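Local coordinates for protein Obg-like ATPase 1 (Schizosaccharomyces pombe, PDB 1NI3) that hydrolyses ATP, and GTP less efficiently, as a YchF-type P-loop protein, and negatively regulates the G2/M transition of the cell cycle, at residues A156-T170 with K182-L196. Residues are numbered along the deposited sequence; the frame is centred on the assembly and turned at random.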
loop_
_atom_site.group_PDB
_atom_site.type_symbol
_atom_site.label_atom_id
_atom_site.label_comp_id
_atom_site.label_asym_id
_atom_site.label_seq_id
_atom_site.Cartn_x
_atom_site.Cartn_y
_atom_site.Cartn_z
ATOM N N ALA A 156 3.861 17.642 -13.033
ATOM C CA ALA A 156 3.659 18.561 -14.141
ATOM C C ALA A 156 5.003 19.029 -14.648
ATOM O O ALA A 156 5.293 18.966 -15.844
ATOM C CB ALA A 156 2.847 19.744 -13.683
ATOM N N GLU A 157 5.830 19.502 -13.724
ATOM C CA GLU A 157 7.161 19.955 -14.086
ATOM C C GLU A 157 7.934 18.792 -14.693
ATOM O O GLU A 157 8.469 18.924 -15.784
ATOM C CB GLU A 157 7.876 20.510 -12.859
ATOM C CG GLU A 157 7.424 21.934 -12.523
ATOM C CD GLU A 157 7.837 22.383 -11.130
ATOM O OE1 GLU A 157 8.927 21.981 -10.659
ATOM O OE2 GLU A 157 7.089 23.180 -10.528
ATOM N N PHE A 158 7.971 17.650 -14.011
ATOM C CA PHE A 158 8.689 16.505 -14.534
ATOM C C PHE A 158 8.310 16.211 -15.964
ATOM O O PHE A 158 9.165 16.020 -16.812
ATOM C CB PHE A 158 8.415 15.263 -13.702
ATOM C CG PHE A 158 9.156 14.057 -14.187
ATOM C CD1 PHE A 158 10.443 13.789 -13.733
ATOM C CD2 PHE A 158 8.575 13.187 -15.105
ATOM C CE1 PHE A 158 11.152 12.660 -14.184
ATOM C CE2 PHE A 158 9.271 12.056 -15.565
ATOM C CZ PHE A 158 10.566 11.793 -15.099
ATOM N N VAL A 159 7.014 16.155 -16.222
ATOM C CA VAL A 159 6.535 15.879 -17.567
ATOM C C VAL A 159 7.059 16.954 -18.510
ATOM O O VAL A 159 7.704 16.655 -19.517
ATOM C CB VAL A 159 4.997 15.860 -17.617
ATOM C CG1 VAL A 159 4.520 15.705 -19.047
ATOM C CG2 VAL A 159 4.484 14.716 -16.756
ATOM N N GLU A 160 6.774 18.209 -18.170
ATOM C CA GLU A 160 7.213 19.365 -18.960
ATOM C C GLU A 160 8.654 19.160 -19.438
ATOM O O GLU A 160 8.936 19.215 -20.638
ATOM C CB GLU A 160 7.115 20.631 -18.099
ATOM C CG GLU A 160 7.451 21.956 -18.806
ATOM C CD GLU A 160 6.427 22.357 -19.854
ATOM O OE1 GLU A 160 6.348 23.569 -20.159
ATOM O OE2 GLU A 160 5.724 21.466 -20.393
ATOM N N LYS A 161 9.554 18.913 -18.490
ATOM C CA LYS A 161 10.955 18.706 -18.807
ATOM C C LYS A 161 11.144 17.488 -19.684
ATOM O O LYS A 161 11.741 17.560 -20.755
ATOM C CB LYS A 161 11.775 18.578 -17.514
ATOM C CG LYS A 161 13.286 18.540 -17.723
ATOM C CD LYS A 161 13.752 17.166 -18.200
ATOM C CE LYS A 161 15.216 17.138 -18.636
ATOM N NZ LYS A 161 15.667 15.738 -18.948
ATOM N N HIS A 162 10.634 16.355 -19.227
ATOM C CA HIS A 162 10.766 15.118 -19.999
ATOM C C HIS A 162 10.190 15.307 -21.401
ATOM O O HIS A 162 10.773 14.858 -22.392
ATOM C CB HIS A 162 10.039 13.971 -19.286
ATOM C CG HIS A 162 10.216 12.649 -19.945
ATOM N ND1 HIS A 162 9.584 12.315 -21.119
ATOM C CD2 HIS A 162 11.004 11.592 -19.624
ATOM C CE1 HIS A 162 9.976 11.114 -21.502
ATOM N NE2 HIS A 162 10.839 10.656 -20.609
ATOM N N LEU A 163 9.044 15.979 -21.472
ATOM C CA LEU A 163 8.382 16.255 -22.744
ATOM C C LEU A 163 9.293 17.148 -23.579
ATOM O O LEU A 163 9.377 17.006 -24.799
ATOM C CB LEU A 163 7.040 16.947 -22.499
ATOM C CG LEU A 163 6.246 17.346 -23.737
ATOM C CD1 LEU A 163 6.183 16.192 -24.719
ATOM C CD2 LEU A 163 4.856 17.779 -23.320
ATOM N N GLU A 164 9.970 18.074 -22.909
ATOM C CA GLU A 164 10.900 18.968 -23.580
ATOM C C GLU A 164 11.999 18.124 -24.222
ATOM O O GLU A 164 12.453 18.414 -25.327
ATOM C CB GLU A 164 11.513 19.939 -22.567
ATOM C CG GLU A 164 13.005 20.204 -22.763
ATOM C CD GLU A 164 13.741 20.437 -21.450
ATOM O OE1 GLU A 164 13.479 21.461 -20.781
ATOM O OE2 GLU A 164 14.583 19.588 -21.082
ATOM N N GLY A 165 12.419 17.074 -23.521
ATOM C CA GLY A 165 13.468 16.207 -24.030
ATOM C C GLY A 165 13.100 15.444 -25.290
ATOM O O GLY A 165 13.932 15.244 -26.181
ATOM N N LEU A 166 11.846 15.017 -25.367
ATOM C CA LEU A 166 11.369 14.274 -26.524
ATOM C C LEU A 166 11.136 15.159 -27.740
ATOM O O LEU A 166 11.105 14.666 -28.862
ATOM C CB LEU A 166 10.080 13.526 -26.180
ATOM C CG LEU A 166 10.223 12.309 -25.268
ATOM C CD1 LEU A 166 8.842 11.742 -24.997
ATOM C CD2 LEU A 166 11.114 11.262 -25.922
ATOM N N ARG A 167 10.964 16.460 -27.525
ATOM C CA ARG A 167 10.742 17.367 -28.647
ATOM C C ARG A 167 12.030 17.475 -29.460
ATOM O O ARG A 167 12.008 17.743 -30.665
ATOM C CB ARG A 167 10.317 18.748 -28.149
ATOM C CG ARG A 167 9.025 18.737 -27.350
ATOM C CD ARG A 167 8.828 20.061 -26.621
ATOM N NE ARG A 167 7.783 19.972 -25.603
ATOM C CZ ARG A 167 7.585 20.885 -24.656
ATOM N NH1 ARG A 167 8.363 21.960 -24.593
ATOM N NH2 ARG A 167 6.610 20.728 -23.766
ATOM N N LYS A 168 13.159 17.259 -28.788
ATOM C CA LYS A 168 14.466 17.304 -29.441
ATOM C C LYS A 168 14.478 16.293 -30.589
ATOM O O LYS A 168 14.294 16.658 -31.757
ATOM C CB LYS A 168 15.576 16.958 -28.443
ATOM C CG LYS A 168 15.799 17.988 -27.347
ATOM C CD LYS A 168 16.909 17.552 -26.413
ATOM C CE LYS A 168 17.300 18.668 -25.467
ATOM N NZ LYS A 168 17.728 19.872 -26.224
ATOM N N ILE A 169 14.687 15.022 -30.249
ATOM C CA ILE A 169 14.731 13.951 -31.235
ATOM C C ILE A 169 13.383 13.771 -31.927
ATOM O O ILE A 169 12.727 12.751 -31.743
ATOM C CB ILE A 169 15.106 12.594 -30.580
ATOM C CG1 ILE A 169 16.185 12.792 -29.505
ATOM C CG2 ILE A 169 15.577 11.610 -31.654
ATOM C CD1 ILE A 169 15.640 13.258 -28.160
ATOM N N THR A 170 12.965 14.763 -32.709
ATOM C CA THR A 170 11.694 14.682 -33.437
ATOM C C THR A 170 11.809 15.455 -34.754
ATOM O O THR A 170 10.813 15.683 -35.452
ATOM C CB THR A 170 10.510 15.258 -32.619
ATOM O OG1 THR A 170 10.526 14.695 -31.304
ATOM C CG2 THR A 170 9.181 14.903 -33.279
ATOM N N LYS A 182 8.377 7.021 -31.643
ATOM C CA LYS A 182 8.588 7.882 -30.492
ATOM C C LYS A 182 7.611 9.055 -30.468
ATOM O O LYS A 182 7.316 9.593 -29.402
ATOM C CB LYS A 182 10.029 8.390 -30.483
ATOM C CG LYS A 182 11.065 7.273 -30.535
ATOM C CD LYS A 182 12.478 7.819 -30.422
ATOM C CE LYS A 182 13.516 6.743 -30.678
ATOM N NZ LYS A 182 14.891 7.299 -30.587
ATOM N N LYS A 183 7.104 9.448 -31.634
ATOM C CA LYS A 183 6.155 10.560 -31.705
ATOM C C LYS A 183 4.852 10.217 -30.983
ATOM O O LYS A 183 4.310 11.035 -30.240
ATOM C CB LYS A 183 5.846 10.922 -33.164
ATOM C CG LYS A 183 7.030 11.448 -33.957
ATOM C CD LYS A 183 6.616 11.798 -35.382
ATOM C CE LYS A 183 7.814 12.037 -36.301
ATOM N NZ LYS A 183 8.702 13.150 -35.845
ATOM N N GLU A 184 4.349 9.007 -31.214
ATOM C CA GLU A 184 3.119 8.549 -30.575
ATOM C C GLU A 184 3.286 8.725 -29.065
ATOM O O GLU A 184 2.344 9.081 -28.363
ATOM C CB GLU A 184 2.869 7.069 -30.904
ATOM C CG GLU A 184 1.613 6.463 -30.256
ATOM C CD GLU A 184 1.901 5.210 -29.425
ATOM O OE1 GLU A 184 0.938 4.556 -28.960
ATOM O OE2 GLU A 184 3.091 4.887 -29.226
ATOM N N GLU A 185 4.503 8.482 -28.583
ATOM C CA GLU A 185 4.819 8.603 -27.164
ATOM C C GLU A 185 4.700 10.054 -26.718
ATOM O O GLU A 185 4.194 10.353 -25.634
ATOM C CB GLU A 185 6.246 8.117 -26.902
ATOM C CG GLU A 185 6.511 7.769 -25.442
ATOM C CD GLU A 185 7.980 7.562 -25.130
ATOM O OE1 GLU A 185 8.679 6.941 -25.958
ATOM O OE2 GLU A 185 8.434 8.001 -24.049
ATOM N N GLN A 186 5.184 10.954 -27.566
ATOM C CA GLN A 186 5.146 12.380 -27.280
ATOM C C GLN A 186 3.701 12.863 -27.245
ATOM O O GLN A 186 3.344 13.715 -26.437
ATOM C CB GLN A 186 5.945 13.144 -28.346
ATOM C CG GLN A 186 6.095 14.635 -28.075
ATOM C CD GLN A 186 7.343 15.229 -28.716
ATOM O OE1 GLN A 186 7.565 16.437 -28.661
ATOM N NE2 GLN A 186 8.174 14.376 -29.306
ATOM N N ALA A 187 2.865 12.311 -28.117
ATOM C CA ALA A 187 1.466 12.708 -28.151
ATOM C C ALA A 187 0.791 12.304 -26.836
ATOM O O ALA A 187 -0.087 13.013 -26.330
ATOM C CB ALA A 187 0.762 12.049 -29.317
ATOM N N ILE A 188 1.215 11.164 -26.290
ATOM C CA ILE A 188 0.676 10.637 -25.046
ATOM C C ILE A 188 1.213 11.434 -23.863
ATOM O O ILE A 188 0.445 11.867 -23.001
ATOM C CB ILE A 188 1.053 9.162 -24.889
ATOM C CG1 ILE A 188 0.421 8.373 -26.033
ATOM C CG2 ILE A 188 0.611 8.640 -23.524
ATOM C CD1 ILE A 188 0.786 6.913 -26.069
ATOM N N ILE A 189 2.528 11.626 -23.813
ATOM C CA ILE A 189 3.099 12.397 -22.727
ATOM C C ILE A 189 2.372 13.734 -22.693
ATOM O O ILE A 189 2.157 14.316 -21.629
ATOM C CB ILE A 189 4.609 12.645 -22.930
ATOM C CG1 ILE A 189 5.413 11.531 -22.266
ATOM C CG2 ILE A 189 5.000 14.007 -22.342
ATOM C CD1 ILE A 189 5.131 10.176 -22.801
ATOM N N GLU A 190 2.000 14.212 -23.875
ATOM C CA GLU A 190 1.294 15.474 -24.013
ATOM C C GLU A 190 -0.010 15.422 -23.222
ATOM O O GLU A 190 -0.327 16.345 -22.470
ATOM C CB GLU A 190 0.992 15.735 -25.486
ATOM C CG GLU A 190 0.879 17.207 -25.865
ATOM C CD GLU A 190 2.187 17.946 -25.682
ATOM O OE1 GLU A 190 2.355 18.618 -24.636
ATOM O OE2 GLU A 190 3.053 17.848 -26.582
ATOM N N LYS A 191 -0.766 14.341 -23.402
ATOM C CA LYS A 191 -2.029 14.156 -22.692
ATOM C C LYS A 191 -1.775 14.073 -21.192
ATOM O O LYS A 191 -2.532 14.627 -20.402
ATOM C CB LYS A 191 -2.726 12.870 -23.155
ATOM C CG LYS A 191 -3.376 12.936 -24.532
ATOM C CD LYS A 191 -4.003 11.585 -24.916
ATOM C CE LYS A 191 -5.026 11.105 -23.889
ATOM N NZ LYS A 191 -5.471 9.710 -24.162
ATOM N N VAL A 192 -0.713 13.364 -20.809
ATOM C CA VAL A 192 -0.350 13.216 -19.398
ATOM C C VAL A 192 -0.192 14.610 -18.793
ATOM O O VAL A 192 -0.646 14.863 -17.674
ATOM C CB VAL A 192 0.977 12.467 -19.236
ATOM C CG1 VAL A 192 1.398 12.470 -17.787
ATOM C CG2 VAL A 192 0.817 11.048 -19.740
ATOM N N TYR A 193 0.461 15.503 -19.535
ATOM C CA TYR A 193 0.673 16.867 -19.083
ATOM C C TYR A 193 -0.687 17.542 -19.053
ATOM O O TYR A 193 -1.113 18.070 -18.024
ATOM C CB TYR A 193 1.586 17.606 -20.049
ATOM C CG TYR A 193 2.038 18.945 -19.520
ATOM C CD1 TYR A 193 3.132 19.047 -18.660
ATOM C CD2 TYR A 193 1.356 20.108 -19.860
ATOM C CE1 TYR A 193 3.539 20.283 -18.155
ATOM C CE2 TYR A 193 1.745 21.347 -19.365
ATOM C CZ TYR A 193 2.836 21.429 -18.513
ATOM O OH TYR A 193 3.219 22.658 -18.032
ATOM N N GLN A 194 -1.355 17.525 -20.200
ATOM C CA GLN A 194 -2.694 18.090 -20.346
ATOM C C GLN A 194 -3.514 17.789 -19.094
ATOM O O GLN A 194 -4.100 18.686 -18.498
ATOM C CB GLN A 194 -3.380 17.451 -21.558
ATOM C CG GLN A 194 -3.400 18.291 -22.828
ATOM C CD GLN A 194 -4.618 19.197 -22.892
ATOM O OE1 GLN A 194 -5.758 18.722 -22.915
ATOM N NE2 GLN A 194 -4.387 20.505 -22.920
ATOM N N TYR A 195 -3.549 16.514 -18.709
ATOM C CA TYR A 195 -4.310 16.067 -17.543
ATOM C C TYR A 195 -3.810 16.756 -16.283
ATOM O O TYR A 195 -4.555 17.471 -15.621
ATOM C CB TYR A 195 -4.189 14.538 -17.371
ATOM C CG TYR A 195 -5.312 13.879 -16.578
ATOM C CD1 TYR A 195 -6.447 13.380 -17.221
ATOM C CD2 TYR A 195 -5.250 13.774 -15.180
ATOM C CE1 TYR A 195 -7.497 12.798 -16.495
ATOM C CE2 TYR A 195 -6.295 13.188 -14.448
ATOM C CZ TYR A 195 -7.414 12.708 -15.114
ATOM O OH TYR A 195 -8.461 12.164 -14.400
ATOM N N LEU A 196 -2.539 16.534 -15.965
ATOM C CA LEU A 196 -1.923 17.107 -14.772
ATOM C C LEU A 196 -2.156 18.603 -14.637
ATOM O O LEU A 196 -2.228 19.135 -13.526
ATOM C CB LEU A 196 -0.423 16.842 -14.785
ATOM C CG LEU A 196 -0.068 15.363 -14.704
ATOM C CD1 LEU A 196 1.429 15.203 -14.854
ATOM C CD2 LEU A 196 -0.549 14.787 -13.379
#
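Gln186 reaches across to Leu166 and Thr170 of the facing segment, where its single NE2 serves two acceptors. The stronger bond runs from NE2 to Thr170 OG1 (3.1 Å), which lies close to the amide plane; the other, from NE2 to Leu166 O (3.0 Å), is bent and weak. With CG anti to the backbone N (chi1 -174°) and the chain extended beyond it, the amide is carried to the backbone at Leu166 and Arg167, its OE1 lying against the aliphatic start of Arg167. Cut back to an alanine, this position would no longer offer a donor to Leu166 O and Thr170 OG1, and the chain around Thr170 would probably be freer to move.

Farther along, apolar knobs take over. Val159 fits among Ile189, Val192, Tyr193 and Leu196, its CG2 3.6 Å from Leu196 CD1, while Ile189 enters the hole formed by Val159, His162, Leu163 and Leu166. On one flank Glu160 OE2 sits over one face of the Tyr193 ring, the carboxylate and ring planes 16° apart, and OE2 also forms a salt bridge with Arg167 NH2 (3.6 Å). On the other, Ile215 of helix 210-217 packs against Glu185 and Ile189. The axes of segments 156-168 and 182-196 come within 9.4 Å, their N-to-C directions 153° apart. Such knobs-into-holes packing of consecutive, roughly antiparallel helices is typical of a helical hairpin, here the coiled-coil insertion of the YchF G domain, away from the predicted nucleotide site.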